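Local coordinates for protein serine protease inhibitor 2 (Anopheles gambiae, PDB 3PZF) that inhibits the clip-domain serine proteases CLIPB4, CLIPB9 and CLIPB10 and so restrains phenoloxidase activation and melanization in the mosquito hemolymph, at residues L54-S59 and D81-T86; V77-N82 and S88-L93; G187-P192 and L244-I249; Q233-P238 and V281-P286. All coordinates share one frame; numbering follows the deposited sequence.

Contact 1 of 4, residues L54-S59 and D81-T86; sequences LIYEAS and DNIDHT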
# COMPACT_ATOMS: atom_id res chain seq x y z
N LEU A 54 6.71 4.13 -13.69
CA LEU A 54 8.11 3.87 -14.15
C LEU A 54 8.11 3.04 -15.42
O LEU A 54 8.93 3.25 -16.32
CB LEU A 54 8.90 3.17 -13.06
CG LEU A 54 9.34 4.11 -11.92
CD1 LEU A 54 9.66 3.28 -10.68
CD2 LEU A 54 10.56 4.99 -12.32
N ILE A 55 7.21 2.09 -15.51
CA ILE A 55 7.13 1.27 -16.69
C ILE A 55 6.64 2.09 -17.87
O ILE A 55 7.16 1.94 -18.99
CB ILE A 55 6.22 0.05 -16.46
CG1 ILE A 55 6.91 -0.91 -15.48
CG2 ILE A 55 5.91 -0.64 -17.78
CD1 ILE A 55 6.02 -2.08 -14.98
N TYR A 56 5.68 2.98 -17.62
CA TYR A 56 5.24 3.96 -18.62
C TYR A 56 6.41 4.81 -19.14
O TYR A 56 6.58 4.96 -20.34
CB TYR A 56 4.13 4.84 -18.03
CG TYR A 56 3.49 5.79 -19.02
CD1 TYR A 56 2.58 5.33 -19.96
CD2 TYR A 56 3.78 7.15 -18.99
CE1 TYR A 56 1.97 6.22 -20.84
CE2 TYR A 56 3.18 8.04 -19.88
CZ TYR A 56 2.28 7.56 -20.80
OH TYR A 56 1.67 8.42 -21.69
N GLU A 57 7.23 5.33 -18.23
CA GLU A 57 8.40 6.14 -18.59
C GLU A 57 9.40 5.34 -19.44
O GLU A 57 10.07 5.91 -20.33
CB GLU A 57 9.09 6.63 -17.31
CG GLU A 57 8.32 7.75 -16.57
CD GLU A 57 8.74 9.16 -16.98
OE1 GLU A 57 9.40 9.34 -18.07
OE2 GLU A 57 8.43 10.10 -16.21
N ALA A 58 9.47 4.04 -19.20
CA ALA A 58 10.44 3.18 -19.92
C ALA A 58 9.95 2.80 -21.30
O ALA A 58 10.72 2.37 -22.14
CB ALA A 58 10.70 1.91 -19.13
N SER A 59 8.65 2.94 -21.51
CA SER A 59 8.05 2.54 -22.78
C SER A 59 8.11 3.61 -23.85
O SER A 59 7.93 4.81 -23.58
CB SER A 59 6.59 2.15 -22.58
OG SER A 59 5.94 2.13 -23.84
N ASP A 81 -1.86 12.51 -19.52
CA ASP A 81 -0.89 12.05 -20.53
C ASP A 81 0.07 13.17 -20.90
O ASP A 81 0.32 13.42 -22.09
CB ASP A 81 -1.62 11.55 -21.78
N ASN A 82 0.60 13.84 -19.89
CA ASN A 82 1.60 14.90 -20.07
C ASN A 82 2.72 14.65 -19.07
O ASN A 82 2.50 14.71 -17.86
CB ASN A 82 0.99 16.27 -19.84
CG ASN A 82 2.02 17.39 -19.89
OD1 ASN A 82 3.10 17.29 -19.30
ND2 ASN A 82 1.70 18.45 -20.62
N ILE A 83 3.92 14.36 -19.58
CA ILE A 83 4.94 13.72 -18.75
C ILE A 83 5.52 14.66 -17.70
O ILE A 83 5.88 14.23 -16.60
CB ILE A 83 6.09 13.14 -19.60
CG1 ILE A 83 6.70 11.95 -18.87
CG2 ILE A 83 7.13 14.19 -19.88
CD1 ILE A 83 5.76 10.75 -18.77
N ASP A 84 5.59 15.93 -18.02
CA ASP A 84 6.08 16.90 -17.04
C ASP A 84 5.18 16.92 -15.81
O ASP A 84 5.66 17.00 -14.68
CB ASP A 84 6.12 18.29 -17.64
CG ASP A 84 6.65 19.32 -16.66
OD1 ASP A 84 7.85 19.24 -16.32
OD2 ASP A 84 5.87 20.21 -16.23
N HIS A 85 3.87 16.88 -16.06
CA HIS A 85 2.89 16.91 -14.98
C HIS A 85 2.98 15.61 -14.20
O HIS A 85 2.76 15.58 -12.99
CB HIS A 85 1.47 17.00 -15.52
CG HIS A 85 0.43 17.22 -14.45
ND1 HIS A 85 0.76 17.56 -13.15
CD2 HIS A 85 -0.92 17.17 -14.50
CE1 HIS A 85 -0.35 17.69 -12.44
NE2 HIS A 85 -1.38 17.47 -13.24
N THR A 86 3.24 14.52 -14.91
CA THR A 86 3.23 13.20 -14.28
C THR A 86 4.38 13.12 -13.28
O THR A 86 4.20 12.70 -12.14
CB THR A 86 3.31 12.07 -15.33
OG1 THR A 86 2.13 12.10 -16.14
CG2 THR A 86 3.43 10.69 -14.68
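Carboxylate oxygen OE2 of E57 is gripped from outside the two segments by the NE of R87, in a salt bridge, and by the hydroxyl of Y132, while across the contact it lies 3.7 Å from CG1 of I83. The second oxygen, OE1, is about as near to the same methylene, at 3.8 Å. OE2 thus meets R87 and Y132, while the flank of the same carboxylate rests against an aliphatic branch. E57 starts off beside the approach rather than straight at I83, and the bend at chi2 (-93°) brings its end across. I83 answers with its long branch: CG1 is anti to the backbone N (chi1 -151°), and CD1 continues to the aromatic ring of Y56, meeting its edge near the ring plane with CE2 3.9 Å from CD1. CD1 lies between the ring edge and the carboxylate, Y56 and I83 passing each other in opposite directions. Just ahead of I83, N82, poorly ordered, occupies the N-cap position; its OD1 accepts weak bonds from D84 N and H85 N, and its carbonyl O takes both T86 N and T86 OG1, the hydroxyl at 3.1 Å and above the carbonyl plane. The contact joins the C-terminal end of helix 45-58, helix B of the serpin fold, to the first turn of helix 83-98, helix D, with Y132 from helix 122-132 alongside and Y56 also touching K71 of helix 69-73.

Contact 2 of 4, residues V77-N82 and S88-L93; sequences VIQNDN and SYYKQL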
# COMPACT_ATOMS: atom_id res chain seq x y z
N VAL A 77 -3.53 5.97 -14.38
CA VAL A 77 -2.44 6.20 -13.47
C VAL A 77 -1.60 7.39 -13.91
O VAL A 77 -0.92 8.02 -13.11
CB VAL A 77 -1.56 4.91 -13.40
CG1 VAL A 77 -0.08 5.24 -13.27
CG2 VAL A 77 -2.05 4.01 -12.30
N ILE A 78 -1.68 7.74 -15.20
CA ILE A 78 -0.90 8.84 -15.74
C ILE A 78 -1.69 10.15 -15.67
O ILE A 78 -2.91 10.13 -15.77
CB ILE A 78 -0.49 8.55 -17.22
CG1 ILE A 78 0.40 7.30 -17.29
CG2 ILE A 78 0.19 9.77 -17.86
CD1 ILE A 78 1.52 7.24 -16.26
N GLN A 79 -0.97 11.27 -15.53
CA GLN A 79 -1.61 12.57 -15.37
C GLN A 79 -1.77 13.28 -16.70
O GLN A 79 -0.79 13.71 -17.29
CB GLN A 79 -0.79 13.45 -14.43
CG GLN A 79 -0.65 12.90 -13.02
CD GLN A 79 -1.98 12.54 -12.39
OE1 GLN A 79 -2.16 11.43 -11.90
NE2 GLN A 79 -2.93 13.49 -12.41
N ASN A 80 -3.02 13.40 -17.15
CA ASN A 80 -3.32 14.10 -18.40
C ASN A 80 -2.35 13.75 -19.53
O ASN A 80 -2.07 14.58 -20.40
CB ASN A 80 -3.32 15.61 -18.16
N ASP A 81 -1.86 12.51 -19.52
CA ASP A 81 -0.89 12.05 -20.53
C ASP A 81 0.07 13.17 -20.90
O ASP A 81 0.32 13.42 -22.09
CB ASP A 81 -1.62 11.55 -21.78
N ASN A 82 0.60 13.84 -19.89
CA ASN A 82 1.60 14.90 -20.07
C ASN A 82 2.72 14.65 -19.07
O ASN A 82 2.50 14.71 -17.86
CB ASN A 82 0.99 16.27 -19.84
CG ASN A 82 2.02 17.39 -19.89
OD1 ASN A 82 3.10 17.29 -19.30
ND2 ASN A 82 1.70 18.45 -20.62
N SER A 88 6.06 15.70 -11.83
CA SER A 88 5.94 16.60 -10.69
C SER A 88 4.86 16.12 -9.73
O SER A 88 5.00 16.27 -8.53
CB SER A 88 5.68 18.05 -11.12
OG SER A 88 4.55 18.14 -11.97
N TYR A 89 3.81 15.50 -10.26
CA TYR A 89 2.74 14.96 -9.43
C TYR A 89 3.25 13.85 -8.54
O TYR A 89 3.09 13.92 -7.32
CB TYR A 89 1.62 14.38 -10.32
CG TYR A 89 0.46 13.80 -9.54
CD1 TYR A 89 -0.45 14.65 -8.92
CD2 TYR A 89 0.25 12.44 -9.47
CE1 TYR A 89 -1.52 14.15 -8.22
CE2 TYR A 89 -0.83 11.92 -8.75
CZ TYR A 89 -1.72 12.79 -8.14
OH TYR A 89 -2.80 12.33 -7.43
N TYR A 90 3.80 12.79 -9.13
CA TYR A 90 4.26 11.67 -8.34
C TYR A 90 5.41 12.08 -7.44
O TYR A 90 5.53 11.60 -6.31
CB TYR A 90 4.59 10.44 -9.20
CG TYR A 90 3.33 9.77 -9.65
CD1 TYR A 90 2.51 9.13 -8.72
CD2 TYR A 90 2.92 9.82 -10.97
CE1 TYR A 90 1.35 8.53 -9.11
CE2 TYR A 90 1.74 9.21 -11.37
CZ TYR A 90 0.96 8.57 -10.42
OH TYR A 90 -0.21 7.94 -10.74
N LYS A 91 6.24 13.01 -7.91
CA LYS A 91 7.36 13.45 -7.10
C LYS A 91 6.84 14.17 -5.84
O LYS A 91 7.37 13.99 -4.74
CB LYS A 91 8.26 14.36 -7.93
CG LYS A 91 9.51 14.81 -7.23
CD LYS A 91 10.37 15.68 -8.18
CE LYS A 91 11.13 16.73 -7.41
NZ LYS A 91 12.28 16.14 -6.68
N GLN A 92 5.83 15.01 -6.02
CA GLN A 92 5.28 15.78 -4.90
C GLN A 92 4.68 14.84 -3.87
O GLN A 92 4.92 14.98 -2.67
CB GLN A 92 4.19 16.74 -5.38
CG GLN A 92 3.40 17.34 -4.22
CD GLN A 92 2.36 18.37 -4.65
OE1 GLN A 92 1.74 19.02 -3.80
NE2 GLN A 92 2.17 18.54 -5.95
N LEU A 93 3.88 13.88 -4.34
CA LEU A 93 3.24 12.91 -3.44
C LEU A 93 4.27 12.01 -2.72
O LEU A 93 4.10 11.71 -1.55
CB LEU A 93 2.24 12.03 -4.19
CG LEU A 93 0.80 12.55 -4.32
CD1 LEU A 93 0.74 13.94 -4.95
CD2 LEU A 93 -0.02 11.59 -5.16
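Residues V77-N82 run as an irregular loop beside helix 83-98, the nearest pair of CA atoms, those of Q79 and Y89, being 7.7 Å apart. Side chains bridge that gap at two places. The first is polar: the hydroxyl of Y90 donates to the main-chain carbonyl of V77, with OH and O 2.5 Å apart, so short that the exact length is doubtful. The carbonyl oxygen lies in the plane of the Y90 ring, at its edge, and V77 CG1 sits beside the same hydroxyl at 3.7 Å. At the second place the flat amide of Q79 is laid over one face of the Y89 ring in an amide-aromatic stack, the two planes 25° apart. Its CD lies toward the rim rather than over the centre, and OE1 comes within 3.5 Å of Y89 CE2. With CG beside the backbone N (chi1 -62°), the bend at chi2 (-53°) lays the amide over the ring, and a hydrogen bond from Q22 NE2 to OE1 holds it from beyond the segments. On the opposite face of Y89 lies CD1 of L93, one turn further along the helix, while Y89 CD2 stands over the centre of the Y90 ring. The amide, Y89 and Y90 therefore form one continuous set of aromatic and amide contacts. The loop links helix 69-73 to helix 83-98, helices C and D of the serpin fold, and packs on D; V77 and Y90 both touch T53 of helix 45-58, and Y90 also meets Y132 of helix 122-132.

Contact 3 of 4, residues G187-P192 and L244-I249; sequences GLWTYP and LAMYFI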
# COMPACT_ATOMS: atom_id res chain seq x y z
N GLY A 187 5.29 4.98 13.05
CA GLY A 187 4.59 6.18 13.46
C GLY A 187 3.93 6.04 14.83
O GLY A 187 3.81 4.93 15.34
N LEU A 188 3.52 7.16 15.42
CA LEU A 188 2.90 7.17 16.75
C LEU A 188 1.49 7.68 16.65
O LEU A 188 1.21 8.69 15.97
CB LEU A 188 3.66 8.11 17.69
CG LEU A 188 5.05 7.65 18.13
CD1 LEU A 188 5.80 8.77 18.84
CD2 LEU A 188 4.91 6.44 19.02
N TRP A 189 0.57 7.03 17.36
CA TRP A 189 -0.77 7.59 17.42
C TRP A 189 -0.74 8.94 18.12
O TRP A 189 -0.05 9.11 19.12
CB TRP A 189 -1.68 6.70 18.29
CG TRP A 189 -1.91 5.30 17.81
CD1 TRP A 189 -1.73 4.15 18.55
CD2 TRP A 189 -2.40 4.89 16.54
NE1 TRP A 189 -2.06 3.05 17.80
CE2 TRP A 189 -2.48 3.47 16.56
CE3 TRP A 189 -2.78 5.56 15.38
CZ2 TRP A 189 -2.92 2.72 15.46
CZ3 TRP A 189 -3.21 4.82 14.28
CH2 TRP A 189 -3.28 3.42 14.33
N THR A 190 -1.51 9.90 17.62
CA THR A 190 -1.74 11.13 18.36
C THR A 190 -2.40 10.78 19.72
O THR A 190 -2.12 11.38 20.75
CB THR A 190 -2.64 12.06 17.56
OG1 THR A 190 -2.05 12.29 16.27
CG2 THR A 190 -2.84 13.39 18.31
N TYR A 191 -3.25 9.76 19.71
CA TYR A 191 -3.99 9.37 20.92
C TYR A 191 -3.68 7.89 21.21
O TYR A 191 -4.34 7.00 20.71
CB TYR A 191 -5.49 9.58 20.72
CG TYR A 191 -5.82 11.03 20.41
CD1 TYR A 191 -5.67 12.01 21.39
CD2 TYR A 191 -6.20 11.42 19.14
CE1 TYR A 191 -5.94 13.34 21.13
CE2 TYR A 191 -6.48 12.77 18.86
CZ TYR A 191 -6.34 13.71 19.87
OH TYR A 191 -6.60 15.03 19.59
N PRO A 192 -2.66 7.64 22.01
CA PRO A 192 -2.27 6.23 22.20
C PRO A 192 -3.28 5.52 23.11
O PRO A 192 -3.92 6.19 23.94
CB PRO A 192 -0.92 6.31 22.91
CG PRO A 192 -0.89 7.69 23.54
CD PRO A 192 -1.69 8.58 22.62
N LEU A 244 -0.44 11.94 8.48
CA LEU A 244 -0.93 10.60 8.22
C LEU A 244 -2.03 10.21 9.21
O LEU A 244 -2.03 10.66 10.36
CB LEU A 244 0.20 9.57 8.37
CG LEU A 244 1.38 9.77 7.41
CD1 LEU A 244 2.40 8.70 7.71
CD2 LEU A 244 0.91 9.68 5.97
N ALA A 245 -2.96 9.38 8.75
CA ALA A 245 -3.96 8.79 9.65
C ALA A 245 -4.32 7.40 9.19
O ALA A 245 -4.19 7.11 8.02
CB ALA A 245 -5.22 9.69 9.68
N MET A 246 -4.73 6.50 10.09
CA MET A 246 -5.22 5.20 9.67
C MET A 246 -6.73 5.21 9.76
O MET A 246 -7.30 5.57 10.79
CB MET A 246 -4.67 4.04 10.52
CG MET A 246 -5.21 2.67 10.06
SD MET A 246 -4.40 1.23 10.87
CE MET A 246 -2.85 1.07 9.99
N TYR A 247 -7.38 4.78 8.69
CA TYR A 247 -8.84 4.63 8.71
C TYR A 247 -9.21 3.17 8.81
O TYR A 247 -8.51 2.31 8.28
CB TYR A 247 -9.44 5.19 7.43
CG TYR A 247 -9.59 6.69 7.38
CD1 TYR A 247 -8.55 7.50 6.91
CD2 TYR A 247 -10.79 7.32 7.77
CE1 TYR A 247 -8.69 8.90 6.85
CE2 TYR A 247 -10.93 8.71 7.69
CZ TYR A 247 -9.88 9.49 7.24
OH TYR A 247 -10.08 10.88 7.15
N PHE A 248 -10.30 2.88 9.54
CA PHE A 248 -10.80 1.51 9.71
C PHE A 248 -12.22 1.48 9.20
O PHE A 248 -13.02 2.34 9.58
CB PHE A 248 -10.80 1.11 11.20
CG PHE A 248 -9.43 1.17 11.84
CD1 PHE A 248 -8.66 0.03 11.95
CD2 PHE A 248 -8.90 2.39 12.26
CE1 PHE A 248 -7.39 0.10 12.51
CE2 PHE A 248 -7.63 2.45 12.82
CZ PHE A 248 -6.88 1.30 12.96
N ILE A 249 -12.55 0.50 8.37
CA ILE A 249 -13.94 0.31 7.93
C ILE A 249 -14.40 -1.05 8.43
O ILE A 249 -13.90 -2.08 7.97
CB ILE A 249 -14.07 0.36 6.40
CG1 ILE A 249 -13.61 1.75 5.90
CG2 ILE A 249 -15.51 0.05 5.96
CD1 ILE A 249 -13.49 1.84 4.33
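The indole of W189 points the rim of its six-membered ring at strand 244-251, and two side chains from that strand receive it. M246 meets the rim near the indole plane: its CB lies 4.1 Å from both CH2 and CZ3 of W189, so the methionine approaches two carbons of the edge evenly. Because its CG is anti to the backbone N (chi1 -180°), M246 SD also comes within 4.2 Å of W189 CH2, and the turn at chi3 (-79°) takes only the methyl CE farther away. F248, two residues further along and on the same side of the strand, reaches W189 CH2 with the end of its ring, CZ, at 4.4 Å. Relative to the phenyl ring, CH2 is at the edge, near the plane. The W189 and M246 side chains run obliquely to each other, and only the far end of the indole reaches the strand. The indole is held elsewhere by a hydrogen bond from NE1 to the carbonyl of N342 and by stacking with Y239. W189 follows strand 177-188 of sheet A, in the region of the serpin fold called the breach, next to the hinge required for protease binding: its backbone bonds to L344 and that of G187 to S346. Strand 332-341 borders the cluster through I339 and I341, strand 374-380 through F376 and I378, and strand 232-238 through L237.

Contact 4 of 4, residues Q233-P238 and V281-P286; sequences QILRLP and VNVTLP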
# COMPACT_ATOMS: atom_id res chain seq x y z
N GLN A 233 -19.13 0.82 9.95
CA GLN A 233 -18.63 1.93 10.73
C GLN A 233 -17.29 2.34 10.19
O GLN A 233 -16.51 1.49 9.74
CB GLN A 233 -18.49 1.54 12.20
CG GLN A 233 -19.86 1.43 12.94
CD GLN A 233 -19.66 0.74 14.28
OE1 GLN A 233 -19.29 -0.44 14.32
NE2 GLN A 233 -19.88 1.48 15.38
N ILE A 234 -17.03 3.64 10.18
CA ILE A 234 -15.72 4.09 9.77
C ILE A 234 -15.11 4.94 10.87
O ILE A 234 -15.78 5.77 11.46
CB ILE A 234 -15.82 4.90 8.46
CG1 ILE A 234 -16.54 4.05 7.40
CG2 ILE A 234 -14.45 5.27 8.00
CD1 ILE A 234 -16.73 4.74 6.05
N LEU A 235 -13.82 4.73 11.13
CA LEU A 235 -13.10 5.41 12.22
C LEU A 235 -11.75 5.92 11.73
O LEU A 235 -11.07 5.24 10.97
CB LEU A 235 -12.87 4.42 13.38
CG LEU A 235 -11.96 4.90 14.51
CD1 LEU A 235 -12.69 5.89 15.46
CD2 LEU A 235 -11.45 3.71 15.35
N ARG A 236 -11.35 7.09 12.21
CA ARG A 236 -10.04 7.66 11.89
C ARG A 236 -9.19 7.78 13.14
O ARG A 236 -9.60 8.45 14.09
CB ARG A 236 -10.24 9.08 11.28
CG ARG A 236 -8.93 9.87 11.10
CD ARG A 236 -9.29 11.32 10.63
NE ARG A 236 -8.13 12.20 10.49
CZ ARG A 236 -7.64 12.97 11.46
NH1 ARG A 236 -8.22 12.96 12.66
NH2 ARG A 236 -6.61 13.77 11.21
N LEU A 237 -8.01 7.15 13.14
CA LEU A 237 -6.99 7.35 14.18
C LEU A 237 -5.78 8.02 13.56
O LEU A 237 -5.08 7.40 12.74
CB LEU A 237 -6.53 6.01 14.80
CG LEU A 237 -7.65 5.20 15.45
CD1 LEU A 237 -7.00 3.96 16.17
CD2 LEU A 237 -8.51 6.05 16.42
N PRO A 238 -5.53 9.28 13.92
CA PRO A 238 -4.41 10.04 13.36
C PRO A 238 -3.07 9.65 13.96
O PRO A 238 -3.02 9.25 15.12
CB PRO A 238 -4.75 11.48 13.78
CG PRO A 238 -5.57 11.31 15.04
CD PRO A 238 -6.41 10.12 14.76
N VAL A 281 -15.95 8.36 21.08
CA VAL A 281 -16.05 6.98 20.62
C VAL A 281 -15.27 6.09 21.56
O VAL A 281 -14.16 6.44 21.95
CB VAL A 281 -15.46 6.77 19.22
CG1 VAL A 281 -15.78 5.35 18.68
CG2 VAL A 281 -15.97 7.86 18.26
N ASN A 282 -15.84 4.95 21.91
CA ASN A 282 -15.08 3.91 22.60
C ASN A 282 -14.59 2.92 21.56
O ASN A 282 -15.41 2.28 20.89
CB ASN A 282 -15.90 3.18 23.66
CG ASN A 282 -15.04 2.20 24.45
OD1 ASN A 282 -14.77 1.10 23.99
ND2 ASN A 282 -14.59 2.62 25.63
N VAL A 283 -13.27 2.84 21.41
CA VAL A 283 -12.64 2.10 20.33
C VAL A 283 -11.97 0.87 20.89
O VAL A 283 -11.16 0.97 21.81
CB VAL A 283 -11.50 2.94 19.67
CG1 VAL A 283 -10.73 2.12 18.63
CG2 VAL A 283 -12.08 4.22 19.04
N THR A 284 -12.35 -0.29 20.35
CA THR A 284 -11.66 -1.56 20.64
C THR A 284 -11.11 -2.11 19.32
O THR A 284 -11.88 -2.29 18.37
CB THR A 284 -12.64 -2.62 21.22
OG1 THR A 284 -13.21 -2.13 22.44
CG2 THR A 284 -11.89 -3.95 21.53
N LEU A 285 -9.80 -2.37 19.28
CA LEU A 285 -9.12 -2.87 18.08
C LEU A 285 -8.23 -4.03 18.47
O LEU A 285 -7.61 -4.00 19.55
CB LEU A 285 -8.22 -1.82 17.46
CG LEU A 285 -8.95 -0.66 16.75
CD1 LEU A 285 -7.90 0.35 16.38
CD2 LEU A 285 -9.65 -1.19 15.51
N PRO A 286 -8.16 -5.04 17.60
CA PRO A 286 -7.21 -6.12 17.87
C PRO A 286 -5.83 -5.68 17.42
O PRO A 286 -5.72 -5.01 16.38
CB PRO A 286 -7.71 -7.26 16.99
CG PRO A 286 -8.39 -6.57 15.82
CD PRO A 286 -8.99 -5.30 16.41
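V281 opens the contact with its CG1, which comes 4.5 Å from CD1 of L235, a loose apolar touch at the edge of the patch. N282 turns its amide to the other side of the strand, where ND2 bonds to OD1 of N219. V283 makes the closer meeting. Both its methyls bear on the same leucine: CG1 is 3.7 Å from L235 CD2, and CG2 is 3.8 Å from that atom and a little farther, 4.0 Å, from L235 CD1. The two side chains reach toward each other tip to tip, and the fork of the valine faces the fork of the leucine. L235 holds its CG anti to the backbone N (chi1 171°), which carries both methyls across the gap between the strands. That gap is wide and the crossing steep, with axes 10.2 Å apart at closest and 87° between their directions, as in orthogonal packing of two beta sheets. In the serpin fold these are sheets B and C, and strand 211-227 is common to both, pairing antiparallel with strand 232-238 and with strand 277-295. T284 points its CB away from strand 232-238, and its side chain touches Y215 and E217 of strand 211-227 and N369 of strand 366-369. L285 comes back to the shared core, its CD1 3.7 Å from CD1 of L237 in a second tip-to-tip meeting; it also touches F248 of strand 244-251, against which L237 packs as well. P286 ends the segment, its side chain touching P395.

The four contacts form two pairs. Contacts 1 and 2, with centres 8 Å apart, share D81, N82 and helix 83-98; T86 OG1 of contact 1 probably bonds to Q79 N of contact 2, and Y56 packs on I78. Contacts 3 and 4, with centres about 9 Å apart, are joined through neighbouring strands 232-238 and 244-251, by M246 N to L237 O (2.8 Å) and F248 N to L235 O (2.9 Å). Contact 1 lies on the opposite side of the chain's centre from contacts 3 and 4, whereas the nearest atoms of contacts 2 and 3 are about 8 Å apart. Contact 3 borders the hinge, L344-A348; the inferred reactive bond, K359-F360, lies in a disordered part of the loop beyond it.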